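PDB 4EHU: activator of 2-hydroxyisocaproyl-CoA dehydratase from Clostridium difficile, which transfers one electron to (R)-2-hydroxyisocaproyl-CoA dehydratase with concomitant ATP hydrolysis, activating this radical enzyme of leucine fermentation through a [4Fe-4S] cluster held by its homodimer. Local coordinates for residues A[59-63]-A[248-252]. Coordinates in Å, arbitrary orientation, origin at the centre of the assembly. Numbering follows the deposited sequence.
Sequences KVVVT and AALYA
Helix-on-sheet packing joins residues 248-252, within the long helix 243-261, to residues 59-63 of a strand inside the mixed sheet formed by the N-terminal part of the protein. The extended strand and the helix run roughly antiparallel, at 143°, with their axes 6.8 Å apart. Lys59 faces Ala252 and Val61 faces Ala248, each pair with CA atoms 5.2 Å apart. Such closeness is possible because the helix presents two alanines, one turn apart, to the sheet. Val61, with chi1 t, fits between them: its CG1 lies 3.7 Å from Ala248 CB and its CG2 3.7 Å from Ala252 CB, while Val61 CB rests 3.3 Å from Ala248 O, a carbonyl that accepts the helical hydrogen bond from Ala252 N (2.8 Å). At one end Lys59 CB packs 4.0 Å from Ala252 CB before the rest of its side chain leads away; at the other, Thr63 CG2 reaches Ala248 CB at 4.3 Å, and Thr63 OG1 hydrogen-bonds Ile77 O. Val60 and Val62 point away from the helix. Tyr251 turns its ring off the strand to form a cation-pi contact with Arg85. A C-terminal helix returning to cover the first domain's central sheet is characteristic of the actin-like ATPase fold.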
ATOM      1  N   LYS A  59     -15.287  31.400 -19.795  1.00 29.44           N
ATOM      2  CA  LYS A  59     -14.017  30.952 -19.223  1.00 29.77           C
ATOM      3  C   LYS A  59     -14.118  29.501 -18.756  1.00 28.77           C
ATOM      4  O   LYS A  59     -15.175  29.053 -18.284  1.00 31.04           O
ATOM      5  CB  LYS A  59     -13.604  31.805 -18.018  1.00 29.64           C
ATOM      6  CG  LYS A  59     -13.376  33.283 -18.333  1.00 36.13           C
ATOM      7  CD  LYS A  59     -12.096  33.523 -19.108  1.00 37.04           C
ATOM      8  CE  LYS A  59     -11.823  35.020 -19.233  1.00 46.70           C
ATOM      9  NZ  LYS A  59     -10.587  35.341 -20.007  1.00 46.95           N
ATOM     10  N   VAL A  60     -13.012  28.787 -18.900  1.00 26.97           N
ATOM     11  CA  VAL A  60     -12.885  27.412 -18.451  1.00 29.91           C
ATOM     12  C   VAL A  60     -11.686  27.307 -17.529  1.00 32.91           C
ATOM     13  O   VAL A  60     -10.609  27.789 -17.860  1.00 31.00           O
ATOM     14  CB  VAL A  60     -12.648  26.457 -19.642  1.00 39.53           C
ATOM     15  CG1 VAL A  60     -12.477  25.018 -19.148  1.00 50.99           C
ATOM     16  CG2 VAL A  60     -13.791  26.561 -20.644  1.00 41.84           C
ATOM     17  N   VAL A  61     -11.867  26.683 -16.369  1.00 26.92           N
ATOM     18  CA  VAL A  61     -10.735  26.388 -15.487  1.00 25.30           C
ATOM     19  C   VAL A  61     -10.651  24.888 -15.265  1.00 25.27           C
ATOM     20  O   VAL A  61     -11.668  24.223 -15.078  1.00 24.93           O
ATOM     21  CB  VAL A  61     -10.859  27.105 -14.124  1.00 24.77           C
ATOM     22  CG1 VAL A  61      -9.849  26.540 -13.110  1.00 29.44           C
ATOM     23  CG2 VAL A  61     -10.688  28.620 -14.296  1.00 26.29           C
ATOM     24  N   VAL A  62      -9.431  24.356 -15.289  1.00 25.49           N
ATOM     25  CA  VAL A  62      -9.219  22.940 -15.022  1.00 25.53           C
ATOM     26  C   VAL A  62      -8.368  22.760 -13.775  1.00 24.92           C
ATOM     27  O   VAL A  62      -7.459  23.543 -13.499  1.00 27.20           O
ATOM     28  CB  VAL A  62      -8.560  22.238 -16.230  1.00 26.18           C
ATOM     29  CG1 VAL A  62      -7.158  22.782 -16.465  1.00 29.72           C
ATOM     30  CG2 VAL A  62      -8.522  20.735 -16.021  1.00 33.40           C
ATOM     31  N   THR A  63      -8.684  21.717 -13.027  1.00 26.10           N
ATOM     32  CA  THR A  63      -7.987  21.415 -11.786  1.00 26.03           C
ATOM     33  C   THR A  63      -7.764  19.913 -11.710  1.00 25.52           C
ATOM     34  O   THR A  63      -8.162  19.180 -12.608  1.00 23.22           O
ATOM     35  CB  THR A  63      -8.795  21.925 -10.572  1.00 22.19           C
ATOM     36  OG1 THR A  63      -8.007  21.849  -9.372  1.00 21.22           O
ATOM     37  CG2 THR A  63     -10.073  21.133 -10.389  1.00 24.87           C
ATOM     38  N   ALA A 248     -13.468  25.224  -9.506  1.00 19.41           N
ATOM     39  CA  ALA A 248     -12.886  25.635 -10.790  1.00 22.52           C
ATOM     40  C   ALA A 248     -13.849  26.548 -11.573  1.00 25.38           C
ATOM     41  O   ALA A 248     -13.441  27.568 -12.145  1.00 22.01           O
ATOM     42  CB  ALA A 248     -12.502  24.404 -11.630  1.00 21.75           C
ATOM     43  N   ALA A 249     -15.134  26.198 -11.592  1.00 22.60           N
ATOM     44  CA  ALA A 249     -16.121  26.994 -12.336  1.00 23.96           C
ATOM     45  C   ALA A 249     -16.247  28.393 -11.724  1.00 26.78           C
ATOM     46  O   ALA A 249     -16.477  29.367 -12.422  1.00 25.43           O
ATOM     47  CB  ALA A 249     -17.484  26.282 -12.364  1.00 22.24           C
ATOM     48  N   LEU A 250     -16.071  28.486 -10.413  1.00 22.61           N
ATOM     49  CA  LEU A 250     -16.161  29.759  -9.714  1.00 24.30           C
ATOM     50  C   LEU A 250     -14.920  30.609  -9.985  1.00 26.71           C
ATOM     51  O   LEU A 250     -15.025  31.828 -10.164  1.00 26.21           O
ATOM     52  CB  LEU A 250     -16.328  29.527  -8.210  1.00 22.88           C
ATOM     53  CG  LEU A 250     -17.732  29.094  -7.806  1.00 19.70           C
ATOM     54  CD1 LEU A 250     -17.699  28.399  -6.429  1.00 20.90           C
ATOM     55  CD2 LEU A 250     -18.657  30.298  -7.788  1.00 23.58           C
ATOM     56  N   TYR A 251     -13.746  29.987 -10.023  1.00 22.46           N
ATOM     57  CA  TYR A 251     -12.548  30.724 -10.412  1.00 23.29           C
ATOM     58  C   TYR A 251     -12.680  31.155 -11.861  1.00 24.58           C
ATOM     59  O   TYR A 251     -12.162  32.191 -12.242  1.00 26.17           O
ATOM     60  CB  TYR A 251     -11.271  29.912 -10.236  1.00 24.05           C
ATOM     61  CG  TYR A 251     -10.816  29.877  -8.809  1.00 24.48           C
ATOM     62  CD1 TYR A 251     -10.513  31.049  -8.132  1.00 25.66           C
ATOM     63  CD2 TYR A 251     -10.708  28.673  -8.124  1.00 25.28           C
ATOM     64  CE1 TYR A 251     -10.132  31.031  -6.824  1.00 26.37           C
ATOM     65  CE2 TYR A 251     -10.300  28.644  -6.833  1.00 24.95           C
ATOM     66  CZ  TYR A 251     -10.020  29.821  -6.173  1.00 28.96           C
ATOM     67  OH  TYR A 251      -9.618  29.782  -4.854  1.00 27.86           O
ATOM     68  N   ALA A 252     -13.371  30.357 -12.664  1.00 23.55           N
ATOM     69  CA  ALA A 252     -13.576  30.710 -14.072  1.00 28.09           C
ATOM     70  C   ALA A 252     -14.471  31.940 -14.167  1.00 22.87           C
ATOM     71  O   ALA A 252     -14.254  32.819 -15.008  1.00 26.77           O
ATOM     72  CB  ALA A 252     -14.189  29.531 -14.821  1.00 26.63           C
TER